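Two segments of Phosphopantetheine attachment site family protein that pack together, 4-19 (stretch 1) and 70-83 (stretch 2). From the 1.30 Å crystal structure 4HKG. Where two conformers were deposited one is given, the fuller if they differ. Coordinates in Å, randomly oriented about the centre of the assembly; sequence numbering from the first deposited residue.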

# COMPACT_ATOMS: atom_id res chain seq x y z
N ASN A 4 -8.46 -13.89 8.98
CA ASN A 4 -8.20 -12.60 9.62
C ASN A 4 -7.74 -11.52 8.63
O ASN A 4 -7.33 -10.44 9.05
CB ASN A 4 -7.17 -12.75 10.75
CG ASN A 4 -5.90 -13.46 10.30
OD1 ASN A 4 -5.60 -13.53 9.11
ND2 ASN A 4 -5.15 -13.98 11.26
N LYS A 5 -7.79 -11.83 7.34
CA LYS A 5 -7.30 -10.89 6.32
C LYS A 5 -8.36 -9.87 5.92
O LYS A 5 -8.88 -9.88 4.79
CB LYS A 5 -6.75 -11.63 5.10
CG LYS A 5 -5.55 -12.52 5.43
CD LYS A 5 -4.77 -12.87 4.16
CE LYS A 5 -3.59 -13.78 4.47
NZ LYS A 5 -4.03 -15.09 5.02
N ASP A 6 -8.66 -8.98 6.85
CA ASP A 6 -9.60 -7.91 6.58
C ASP A 6 -8.85 -6.64 6.17
O ASP A 6 -7.65 -6.67 5.89
CB ASP A 6 -10.49 -7.65 7.81
CG ASP A 6 -9.70 -7.43 9.08
OD1 ASP A 6 -8.47 -7.18 9.02
OD2 ASP A 6 -10.32 -7.49 10.16
N LYS A 7 -9.56 -5.53 6.15
CA LYS A 7 -8.96 -4.26 5.74
C LYS A 7 -7.79 -3.88 6.64
O LYS A 7 -6.74 -3.47 6.15
CB LYS A 7 -10.02 -3.16 5.75
CG LYS A 7 -9.51 -1.81 5.27
CD LYS A 7 -10.56 -0.74 5.48
CE LYS A 7 -10.07 0.62 5.02
NZ LYS A 7 -11.03 1.69 5.38
N ALA A 8 -7.96 -4.04 7.95
CA ALA A 8 -6.92 -3.70 8.91
C ALA A 8 -5.66 -4.54 8.72
O ALA A 8 -4.55 -4.05 8.88
CB ALA A 8 -7.44 -3.83 10.34
N TYR A 9 -5.83 -5.81 8.37
CA TYR A 9 -4.71 -6.70 8.09
C TYR A 9 -3.88 -6.15 6.92
O TYR A 9 -2.66 -5.96 7.03
CB TYR A 9 -5.25 -8.09 7.75
CG TYR A 9 -4.20 -9.15 7.50
CD1 TYR A 9 -3.76 -9.98 8.52
CD2 TYR A 9 -3.67 -9.34 6.22
CE1 TYR A 9 -2.83 -10.97 8.29
CE2 TYR A 9 -2.74 -10.33 5.98
CZ TYR A 9 -2.31 -11.13 7.01
OH TYR A 9 -1.38 -12.11 6.77
N TRP A 10 -4.54 -5.88 5.80
CA TRP A 10 -3.82 -5.37 4.64
C TRP A 10 -3.28 -3.96 4.86
O TRP A 10 -2.21 -3.62 4.37
CB TRP A 10 -4.68 -5.45 3.37
CG TRP A 10 -4.88 -6.85 2.94
CD1 TRP A 10 -6.06 -7.54 2.88
CD2 TRP A 10 -3.86 -7.78 2.54
NE1 TRP A 10 -5.84 -8.82 2.45
CE2 TRP A 10 -4.50 -8.99 2.24
CE3 TRP A 10 -2.48 -7.69 2.41
CZ2 TRP A 10 -3.80 -10.11 1.80
CZ3 TRP A 10 -1.78 -8.80 1.98
CH2 TRP A 10 -2.44 -9.99 1.69
N SER A 11 -4.01 -3.15 5.61
CA SER A 11 -3.54 -1.82 5.92
C SER A 11 -2.22 -1.88 6.70
O SER A 11 -1.29 -1.12 6.41
CB SER A 11 -4.60 -1.03 6.70
OG SER A 11 -4.17 0.29 6.93
N ALA A 12 -2.12 -2.78 7.67
CA ALA A 12 -0.88 -2.92 8.44
C ALA A 12 0.28 -3.38 7.53
O ALA A 12 1.41 -2.88 7.64
CB ALA A 12 -1.07 -3.89 9.58
N ILE A 13 0.01 -4.32 6.63
CA ILE A 13 1.04 -4.79 5.70
C ILE A 13 1.49 -3.67 4.77
O ILE A 13 2.70 -3.43 4.60
CB ILE A 13 0.55 -6.04 4.92
CG1 ILE A 13 0.50 -7.24 5.88
CG2 ILE A 13 1.42 -6.30 3.68
CD1 ILE A 13 0.09 -8.54 5.25
N ILE A 14 0.54 -2.95 4.17
CA ILE A 14 0.87 -1.88 3.25
C ILE A 14 1.64 -0.77 3.97
O ILE A 14 2.63 -0.26 3.45
CB ILE A 14 -0.39 -1.33 2.56
CG1 ILE A 14 -1.00 -2.40 1.64
CG2 ILE A 14 -0.05 -0.11 1.72
CD1 ILE A 14 -2.43 -2.10 1.23
N ARG A 15 1.20 -0.41 5.17
CA ARG A 15 1.90 0.61 5.94
C ARG A 15 3.35 0.21 6.21
O ARG A 15 4.26 1.05 6.14
CB ARG A 15 1.15 0.87 7.25
CG ARG A 15 1.63 2.05 8.06
CD ARG A 15 0.76 2.17 9.33
NE ARG A 15 0.85 3.46 9.99
CZ ARG A 15 0.05 3.83 10.99
NH1 ARG A 15 -0.89 3.00 11.42
NH2 ARG A 15 0.19 5.03 11.54
N THR A 16 3.57 -1.06 6.50
CA THR A 16 4.91 -1.57 6.72
C THR A 16 5.75 -1.46 5.46
O THR A 16 6.90 -1.01 5.51
CB THR A 16 4.86 -3.04 7.20
OG1 THR A 16 4.13 -3.12 8.43
CG2 THR A 16 6.27 -3.59 7.41
N LEU A 17 5.19 -1.86 4.33
CA LEU A 17 5.90 -1.76 3.06
C LEU A 17 6.25 -0.31 2.72
O LEU A 17 7.39 -0.01 2.32
CB LEU A 17 5.07 -2.35 1.91
CG LEU A 17 4.80 -3.85 1.95
CD1 LEU A 17 3.83 -4.21 0.83
CD2 LEU A 17 6.09 -4.63 1.81
N VAL A 18 5.28 0.59 2.87
CA VAL A 18 5.50 1.99 2.55
C VAL A 18 6.56 2.60 3.46
O VAL A 18 7.48 3.27 2.99
CB VAL A 18 4.16 2.76 2.61
CG1 VAL A 18 4.39 4.26 2.57
CG2 VAL A 18 3.23 2.32 1.48
N ALA A 19 6.46 2.35 4.76
CA ALA A 19 7.41 2.89 5.72
C ALA A 19 8.83 2.40 5.45
O ALA A 19 9.79 3.17 5.52
CB ALA A 19 6.99 2.54 7.14
N THR A 70 -4.16 6.10 -0.91
CA THR A 70 -3.77 6.09 0.49
C THR A 70 -3.60 4.64 0.89
O THR A 70 -4.07 3.73 0.20
CB THR A 70 -4.84 6.71 1.42
OG1 THR A 70 -5.95 5.80 1.50
CG2 THR A 70 -5.33 8.07 0.92
N ILE A 71 -2.94 4.41 2.02
CA ILE A 71 -2.76 3.06 2.53
C ILE A 71 -4.11 2.38 2.71
O ILE A 71 -4.31 1.23 2.27
CB ILE A 71 -1.97 3.08 3.85
CG1 ILE A 71 -0.51 3.46 3.57
CG2 ILE A 71 -2.06 1.73 4.56
CD1 ILE A 71 0.25 3.82 4.82
N ASN A 72 -5.05 3.07 3.36
CA ASN A 72 -6.35 2.48 3.63
C ASN A 72 -7.18 2.25 2.36
O ASN A 72 -7.93 1.27 2.28
CB ASN A 72 -7.13 3.31 4.65
CG ASN A 72 -6.78 2.97 6.08
OD1 ASN A 72 -6.35 1.85 6.37
ND2 ASN A 72 -6.94 3.93 6.97
N ALA A 73 -7.07 3.13 1.37
CA ALA A 73 -7.81 2.95 0.12
C ALA A 73 -7.27 1.73 -0.62
O ALA A 73 -8.04 0.93 -1.17
CB ALA A 73 -7.74 4.20 -0.75
N LEU A 74 -5.95 1.57 -0.62
CA LEU A 74 -5.35 0.42 -1.27
C LEU A 74 -5.70 -0.87 -0.52
O LEU A 74 -5.97 -1.90 -1.15
CB LEU A 74 -3.84 0.59 -1.40
CG LEU A 74 -3.10 -0.48 -2.22
CD1 LEU A 74 -3.59 -0.54 -3.67
CD2 LEU A 74 -1.61 -0.21 -2.17
N ALA A 75 -5.73 -0.82 0.81
CA ALA A 75 -6.14 -1.97 1.61
C ALA A 75 -7.56 -2.40 1.28
O ALA A 75 -7.85 -3.59 1.15
CB ALA A 75 -6.01 -1.67 3.09
N GLU A 76 -8.45 -1.41 1.15
CA GLU A 76 -9.84 -1.66 0.79
C GLU A 76 -9.91 -2.39 -0.55
O GLU A 76 -10.68 -3.33 -0.72
CB GLU A 76 -10.61 -0.34 0.73
CG GLU A 76 -12.07 -0.48 0.32
CD GLU A 76 -12.99 -0.68 1.50
OE1 GLU A 76 -12.54 -0.47 2.64
OE2 GLU A 76 -14.17 -1.03 1.28
N TYR A 77 -9.10 -1.93 -1.51
CA TYR A 77 -9.05 -2.56 -2.82
C TYR A 77 -8.61 -4.03 -2.74
O TYR A 77 -9.23 -4.90 -3.35
CB TYR A 77 -8.14 -1.77 -3.77
CG TYR A 77 -7.99 -2.42 -5.12
CD1 TYR A 77 -8.99 -2.33 -6.07
CD2 TYR A 77 -6.84 -3.13 -5.44
CE1 TYR A 77 -8.86 -2.92 -7.30
CE2 TYR A 77 -6.70 -3.74 -6.68
CZ TYR A 77 -7.71 -3.63 -7.60
OH TYR A 77 -7.60 -4.22 -8.84
N LEU A 78 -7.56 -4.29 -1.97
CA LEU A 78 -7.07 -5.66 -1.83
C LEU A 78 -8.13 -6.59 -1.26
O LEU A 78 -8.31 -7.70 -1.74
CB LEU A 78 -5.81 -5.72 -0.96
CG LEU A 78 -4.57 -5.06 -1.55
CD1 LEU A 78 -3.39 -5.30 -0.63
CD2 LEU A 78 -4.28 -5.60 -2.94
N VAL A 79 -8.83 -6.13 -0.22
CA VAL A 79 -9.90 -6.94 0.35
C VAL A 79 -10.96 -7.27 -0.71
O VAL A 79 -11.40 -8.41 -0.80
CB VAL A 79 -10.58 -6.24 1.56
CG1 VAL A 79 -11.83 -6.99 1.99
CG2 VAL A 79 -9.61 -6.15 2.72
N SER A 80 -11.32 -6.27 -1.50
CA SER A 80 -12.31 -6.45 -2.56
C SER A 80 -11.85 -7.49 -3.58
O SER A 80 -12.64 -8.33 -4.02
CB SER A 80 -12.60 -5.12 -3.26
OG SER A 80 -13.33 -4.25 -2.41
N GLU A 81 -10.58 -7.43 -3.94
CA GLU A 81 -10.03 -8.32 -4.96
C GLU A 81 -9.93 -9.75 -4.47
O GLU A 81 -10.03 -10.69 -5.26
CB GLU A 81 -8.65 -7.84 -5.41
CG GLU A 81 -8.68 -6.58 -6.24
CD GLU A 81 -9.43 -6.76 -7.55
OE1 GLU A 81 -8.99 -7.58 -8.38
OE2 GLU A 81 -10.47 -6.10 -7.74
N LEU A 82 -9.72 -9.92 -3.17
CA LEU A 82 -9.48 -11.24 -2.60
C LEU A 82 -10.75 -11.87 -2.04
O LEU A 82 -10.75 -13.04 -1.67
CB LEU A 82 -8.40 -11.15 -1.53
CG LEU A 82 -7.01 -10.79 -2.08
CD1 LEU A 82 -6.08 -10.35 -0.97
CD2 LEU A 82 -6.42 -11.97 -2.83
N GLN A 83 -11.82 -11.09 -1.99
CA GLN A 83 -13.11 -11.58 -1.49
C GLN A 83 -13.84 -12.39 -2.55
O GLN A 83 -13.25 -13.23 -3.23
CB GLN A 83 -13.98 -10.41 -1.04

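Two helices, 7-19 and 71-82, cross at 128° between their N-to-C directions, closer to antiparallel than parallel, with axes approaching to 8.2 Å. That closeness rests on a small residue at the crossing: the CA atoms of Ser11 and Ala75 lie 5.0 Å apart, and the methyl of Ala75 sits as a knob among Lys7, Trp10, Ser11 and Ile14, its CB 3.5 Å from Ser11 N. Each helix is started by its own cap, Asp6 OD1 accepting from Tyr9 N and Thr70 OG1 from Ala73 N.

Larger apolar knobs answer Ala75. Ile14 enters a hole formed by Ile71, Leu74, Ala75 and Leu78, its CD1 3.8 Å from Leu78 CD1. One turn earlier, Trp10 fills the hole among Ala75, Leu78, Val79 and Leu82: Leu78 covers one face of the indole, Val79 meets its edge, and Trp10 CZ2 reaches Leu82 CD1 at 3.6 Å.

Polar chemistry is sparse. The single hydrogen bond across the contact runs from Ser11 OG to Asn72 OD1, 2.7 Å, beside the apolar packing. Lys7, fully extended, lays its aliphatic chain over Ala75 and Asn72, bringing NZ to 3.8 Å from Glu76 OE1, a long salt bridge that adds charge complementarity at the exposed margin.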